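PDB 5UGR: malyl-CoA lyase/beta-methylmalyl-CoA lyase from Methylobacterium extorquens, which is a magnesium-binding enzyme of the HpcH/HpaI aldolase/citrate lyase family, built on a TIM barrel and assembled from six chains. Local coordinates for residues A174-V188 with N197-A209. Sequence-based numbering, arbitrary orientation.
Sequences ARSTVIGGVNADYSV and NRQTHWQDPWLFA
Trp202 turns its indole onto the turn at Ala184 because CG stands anti to its carbonyl carbon, chi1 -64°. Tyr186, with CG anti to the backbone N (chi1 -163°), instead brings its ring to Gln203 and Pro205. Trp202 lies on one strand of a two-stranded antiparallel beta hairpin, and Tyr186 immediately precedes the other. The hairpin projects from the TIM barrel between helix 165-172 and helix 207-220. Ala184 CA lies over one face of the Trp202 six-membered ring, 3.4 Å from its centroid, a CH-pi contact. Val182 CG2 meets the edge of the same indole at CZ3. Tyr186 CE2 packs against Gln203 CB at 3.6 Å, and CD2 reaches Pro205. At the barrel end, Trp206 NE1 donates to Gly181 O at 2.9 Å, in the carbonyl plane. Trp206 also rests on Val165 and Ala169 of helix 165-172. The hairpin enters the subunit interface: His201 ND1 is hydrogen-bonded to Trp202 N of a second subunit. Val188 and His201 exchange two backbone hydrogen bonds; just beyond the strands, Gln203 N donates a third to Tyr186 O. His201 O is gripped twice, by Val188 N and by Gln203 NE2, from opposite faces of its carbonyl plane; the Gln203 NE2 bond is 2.9 Å long and comes 64° out of that plane.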
loop_
_atom_site.group_PDB
_atom_site.type_symbol
_atom_site.label_atom_id
_atom_site.label_comp_id
_atom_site.label_asym_id
_atom_site.label_seq_id
_atom_site.Cartn_x
_atom_site.Cartn_y
_atom_site.Cartn_z
ATOM N N ALA A 174 25.484 16.221 -3.371
ATOM C CA ALA A 174 25.528 17.446 -4.081
ATOM C C ALA A 174 26.844 18.125 -3.830
ATOM O O ALA A 174 27.423 18.053 -2.700
ATOM C CB ALA A 174 24.363 18.329 -3.701
ATOM N N ARG A 175 27.321 18.846 -4.860
ATOM C CA ARG A 175 28.617 19.532 -4.723
ATOM C C ARG A 175 28.299 20.811 -4.004
ATOM O O ARG A 175 27.650 21.695 -4.542
ATOM C CB ARG A 175 29.279 19.711 -6.077
ATOM C CG ARG A 175 29.727 18.363 -6.659
ATOM C CD ARG A 175 30.342 18.485 -8.031
ATOM N NE ARG A 175 31.112 17.289 -8.303
ATOM C CZ ARG A 175 31.851 17.087 -9.390
ATOM N NH1 ARG A 175 31.843 17.968 -10.437
ATOM N NH2 ARG A 175 32.586 15.982 -9.430
ATOM N N SER A 176 28.670 20.865 -2.725
ATOM C CA SER A 176 28.274 21.966 -1.856
ATOM C C SER A 176 29.305 21.947 -0.741
ATOM O O SER A 176 29.499 20.874 -0.099
ATOM C CB SER A 176 26.844 21.766 -1.302
ATOM O OG SER A 176 26.455 22.790 -0.375
ATOM N N THR A 177 30.035 23.066 -0.635
ATOM C CA THR A 177 30.995 23.323 0.459
ATOM C C THR A 177 30.543 24.435 1.409
ATOM O O THR A 177 31.271 24.774 2.365
ATOM C CB THR A 177 32.372 23.664 -0.162
ATOM O OG1 THR A 177 32.221 24.791 -1.053
ATOM C CG2 THR A 177 32.914 22.435 -0.955
ATOM N N VAL A 178 29.333 24.945 1.161
ATOM C CA VAL A 178 28.729 26.150 1.741
ATOM C C VAL A 178 27.333 25.640 2.145
ATOM O O VAL A 178 26.815 24.734 1.499
ATOM C CB VAL A 178 28.571 27.171 0.529
ATOM C CG1 VAL A 178 27.548 28.268 0.725
ATOM C CG2 VAL A 178 29.939 27.752 0.165
ATOM N N ILE A 179 26.707 26.260 3.141
ATOM C CA ILE A 179 25.353 25.932 3.596
ATOM C C ILE A 179 24.367 26.702 2.702
ATOM O O ILE A 179 24.226 27.919 2.771
ATOM C CB ILE A 179 25.178 26.291 5.046
ATOM C CG1 ILE A 179 26.180 25.422 5.898
ATOM C CG2 ILE A 179 23.737 26.072 5.497
ATOM C CD1 ILE A 179 26.212 25.813 7.384
ATOM N N GLY A 180 23.619 25.977 1.905
ATOM C CA GLY A 180 22.718 26.621 1.016
ATOM C C GLY A 180 23.520 27.312 -0.110
ATOM O O GLY A 180 24.746 27.093 -0.371
ATOM N N GLY A 181 22.794 28.168 -0.764
ATOM C CA GLY A 181 23.284 28.922 -1.893
ATOM C C GLY A 181 23.162 28.221 -3.230
ATOM O O GLY A 181 22.547 27.184 -3.335
ATOM N N VAL A 182 23.770 28.833 -4.221
ATOM C CA VAL A 182 23.669 28.439 -5.608
ATOM C C VAL A 182 25.064 27.972 -6.142
ATOM O O VAL A 182 26.062 27.883 -5.380
ATOM C CB VAL A 182 22.988 29.533 -6.425
ATOM C CG1 VAL A 182 21.542 29.681 -5.955
ATOM C CG2 VAL A 182 23.761 30.817 -6.314
ATOM N N ASN A 183 25.098 27.599 -7.404
ATOM C CA ASN A 183 26.271 26.929 -7.948
ATOM C C ASN A 183 26.424 27.238 -9.423
ATOM O O ASN A 183 25.491 26.939 -10.208
ATOM C CB ASN A 183 26.064 25.416 -7.735
ATOM C CG ASN A 183 27.283 24.570 -8.021
ATOM O OD1 ASN A 183 27.508 23.488 -7.368
ATOM N ND2 ASN A 183 28.082 24.999 -8.900
ATOM N N ALA A 184 27.507 27.877 -9.820
ATOM C CA ALA A 184 27.728 28.204 -11.237
ATOM C C ALA A 184 27.604 27.009 -12.193
ATOM O O ALA A 184 27.298 27.193 -13.357
ATOM C CB ALA A 184 29.104 28.807 -11.423
ATOM N N ASP A 185 27.919 25.814 -11.691
ATOM C CA ASP A 185 27.792 24.588 -12.488
ATOM C C ASP A 185 26.356 24.117 -12.625
ATOM O O ASP A 185 26.066 23.330 -13.544
ATOM C CB ASP A 185 28.612 23.438 -11.928
ATOM C CG ASP A 185 30.120 23.605 -12.128
ATOM O OD1 ASP A 185 30.615 24.333 -13.017
ATOM O OD2 ASP A 185 30.830 22.921 -11.391
ATOM N N TYR A 186 25.469 24.544 -11.722
ATOM C CA TYR A 186 24.067 24.098 -11.833
ATOM C C TYR A 186 23.378 25.177 -12.690
ATOM O O TYR A 186 22.741 26.137 -12.206
ATOM C CB TYR A 186 23.396 23.890 -10.479
ATOM C CG TYR A 186 22.142 23.066 -10.640
ATOM C CD1 TYR A 186 22.198 21.777 -11.102
ATOM C CD2 TYR A 186 20.874 23.597 -10.418
ATOM C CE1 TYR A 186 21.079 21.016 -11.360
ATOM C CE2 TYR A 186 19.742 22.857 -10.675
ATOM C CZ TYR A 186 19.830 21.552 -11.134
ATOM O OH TYR A 186 18.714 20.780 -11.365
ATOM N N SER A 187 23.576 25.008 -14.014
ATOM C CA SER A 187 23.290 26.032 -15.006
ATOM C C SER A 187 23.121 25.354 -16.332
ATOM O O SER A 187 23.594 24.232 -16.540
ATOM C CB SER A 187 24.445 27.064 -15.047
ATOM O OG SER A 187 25.684 26.490 -15.416
ATOM N N VAL A 188 22.416 26.067 -17.215
ATOM C CA VAL A 188 22.313 25.638 -18.596
ATOM C C VAL A 188 23.089 26.555 -19.521
ATOM O O VAL A 188 23.175 27.767 -19.312
ATOM C CB VAL A 188 20.876 25.446 -19.102
ATOM C CG1 VAL A 188 20.129 24.402 -18.258
ATOM C CG2 VAL A 188 20.143 26.775 -19.186
ATOM N N ASN A 197 26.544 33.230 -30.124
ATOM C CA ASN A 197 26.722 33.358 -28.663
ATOM C C ASN A 197 25.923 32.331 -27.893
ATOM O O ASN A 197 24.799 31.952 -28.282
ATOM C CB ASN A 197 26.316 34.759 -28.210
ATOM C CG ASN A 197 27.199 35.847 -28.796
ATOM O OD1 ASN A 197 28.321 35.602 -29.224
ATOM N ND2 ASN A 197 26.678 37.071 -28.814
ATOM N N ARG A 198 26.489 31.965 -26.749
ATOM C CA ARG A 198 25.874 31.083 -25.804
ATOM C C ARG A 198 25.906 31.651 -24.410
ATOM O O ARG A 198 26.992 32.002 -23.921
ATOM C CB ARG A 198 26.572 29.719 -25.809
ATOM C CG ARG A 198 26.716 29.095 -27.146
ATOM C CD ARG A 198 27.485 27.778 -27.079
ATOM N NE ARG A 198 26.638 26.671 -26.690
ATOM C CZ ARG A 198 27.005 25.383 -26.764
ATOM N NH1 ARG A 198 28.218 25.029 -27.181
ATOM N NH2 ARG A 198 26.103 24.418 -26.502
ATOM N N GLN A 199 24.736 31.739 -23.757
ATOM C CA GLN A 199 24.659 32.309 -22.404
ATOM C C GLN A 199 24.651 31.161 -21.393
ATOM O O GLN A 199 24.286 30.019 -21.736
ATOM C CB GLN A 199 23.383 33.112 -22.202
ATOM C CG GLN A 199 23.199 34.211 -23.195
ATOM C CD GLN A 199 24.359 35.058 -23.445
ATOM O OE1 GLN A 199 25.083 35.483 -22.498
ATOM N NE2 GLN A 199 24.569 35.368 -24.738
ATOM N N THR A 200 25.011 31.479 -20.157
ATOM C CA THR A 200 24.925 30.533 -19.041
ATOM C C THR A 200 23.835 31.069 -18.112
ATOM O O THR A 200 24.017 32.113 -17.457
ATOM C CB THR A 200 26.280 30.373 -18.347
ATOM O OG1 THR A 200 27.220 29.792 -19.278
ATOM C CG2 THR A 200 26.167 29.507 -17.100
ATOM N N HIS A 201 22.753 30.307 -18.005
ATOM C CA HIS A 201 21.617 30.663 -17.152
ATOM C C HIS A 201 21.552 29.732 -15.943
ATOM O O HIS A 201 21.438 28.506 -16.070
ATOM C CB HIS A 201 20.316 30.659 -17.926
ATOM C CG HIS A 201 20.264 31.750 -18.955
ATOM N ND1 HIS A 201 19.336 31.774 -19.954
ATOM C CD2 HIS A 201 20.989 32.887 -19.093
ATOM C CE1 HIS A 201 19.511 32.843 -20.700
ATOM N NE2 HIS A 201 20.503 33.541 -20.194
ATOM N N TRP A 202 21.707 30.319 -14.770
ATOM C CA TRP A 202 21.790 29.538 -13.549
ATOM C C TRP A 202 20.434 28.995 -13.159
ATOM O O TRP A 202 19.397 29.640 -13.395
ATOM C CB TRP A 202 22.419 30.329 -12.405
ATOM C CG TRP A 202 23.850 30.747 -12.598
ATOM C CD1 TRP A 202 24.445 31.197 -13.740
ATOM C CD2 TRP A 202 24.824 30.875 -11.562
ATOM N NE1 TRP A 202 25.730 31.608 -13.471
ATOM C CE2 TRP A 202 25.991 31.426 -12.137
ATOM C CE3 TRP A 202 24.817 30.595 -10.202
ATOM C CZ2 TRP A 202 27.144 31.661 -11.388
ATOM C CZ3 TRP A 202 25.970 30.844 -9.462
ATOM C CH2 TRP A 202 27.104 31.362 -10.058
ATOM N N GLN A 203 20.442 27.785 -12.632
ATOM C CA GLN A 203 19.238 27.105 -12.176
ATOM C C GLN A 203 19.252 26.972 -10.666
ATOM O O GLN A 203 20.246 27.300 -10.005
ATOM C CB GLN A 203 19.113 25.714 -12.837
ATOM C CG GLN A 203 19.249 25.728 -14.341
ATOM C CD GLN A 203 18.235 26.496 -15.051
ATOM O OE1 GLN A 203 17.031 26.293 -14.876
ATOM N NE2 GLN A 203 18.741 27.479 -15.926
ATOM N N ASP A 204 18.150 26.458 -10.117
ATOM C CA ASP A 204 17.979 26.383 -8.657
ATOM C C ASP A 204 18.228 24.947 -8.218
ATOM O O ASP A 204 17.375 24.093 -8.411
ATOM C CB ASP A 204 16.569 26.835 -8.301
ATOM C CG ASP A 204 16.274 26.824 -6.820
ATOM O OD1 ASP A 204 17.082 26.318 -6.030
ATOM O OD2 ASP A 204 15.179 27.327 -6.472
ATOM N N PRO A 205 19.354 24.684 -7.516
ATOM C CA PRO A 205 19.674 23.306 -7.133
ATOM C C PRO A 205 18.711 22.704 -6.126
ATOM O O PRO A 205 18.693 21.486 -5.952
ATOM C CB PRO A 205 21.064 23.403 -6.517
ATOM C CG PRO A 205 21.283 24.808 -6.277
ATOM C CD PRO A 205 20.342 25.649 -7.049
ATOM N N TRP A 206 17.936 23.550 -5.453
ATOM C CA TRP A 206 17.017 23.099 -4.412
ATOM C C TRP A 206 15.553 23.152 -4.838
ATOM O O TRP A 206 14.674 22.884 -4.011
ATOM C CB TRP A 206 17.249 23.869 -3.093
ATOM C CG TRP A 206 18.691 24.141 -2.806
ATOM C CD1 TRP A 206 19.302 25.373 -2.774
ATOM C CD2 TRP A 206 19.740 23.162 -2.667
ATOM N NE1 TRP A 206 20.641 25.207 -2.555
ATOM C CE2 TRP A 206 20.943 23.866 -2.496
ATOM C CE3 TRP A 206 19.762 21.775 -2.592
ATOM C CZ2 TRP A 206 22.171 23.209 -2.353
ATOM C CZ3 TRP A 206 20.994 21.143 -2.463
ATOM C CH2 TRP A 206 22.160 21.863 -2.351
ATOM N N LEU A 207 15.282 23.477 -6.107
ATOM C CA LEU A 207 13.901 23.607 -6.604
ATOM C C LEU A 207 13.128 22.330 -6.368
ATOM O O LEU A 207 12.000 22.351 -5.840
ATOM C CB LEU A 207 13.919 23.984 -8.094
ATOM C CG LEU A 207 12.568 24.243 -8.747
ATOM C CD1 LEU A 207 12.749 25.187 -9.934
ATOM C CD2 LEU A 207 11.842 22.972 -9.160
ATOM N N PHE A 208 13.698 21.188 -6.763
ATOM C CA PHE A 208 12.967 19.947 -6.598
ATOM C C PHE A 208 12.613 19.637 -5.149
ATOM O O PHE A 208 11.456 19.375 -4.786
ATOM C CB PHE A 208 13.730 18.791 -7.269
ATOM C CG PHE A 208 12.988 17.464 -7.161
ATOM C CD1 PHE A 208 13.153 16.614 -6.047
ATOM C CD2 PHE A 208 12.093 17.099 -8.127
ATOM C CE1 PHE A 208 12.485 15.426 -5.960
ATOM C CE2 PHE A 208 11.399 15.907 -8.025
ATOM C CZ PHE A 208 11.598 15.057 -6.955
ATOM N N ALA A 209 13.631 19.713 -4.308
ATOM C CA ALA A 209 13.473 19.453 -2.894
ATOM C C ALA A 209 12.460 20.371 -2.231
ATOM O O ALA A 209 11.560 19.930 -1.495
ATOM C CB ALA A 209 14.816 19.567 -2.190
HETATM O O HOH W 1 22.843 27.682 -9.392
#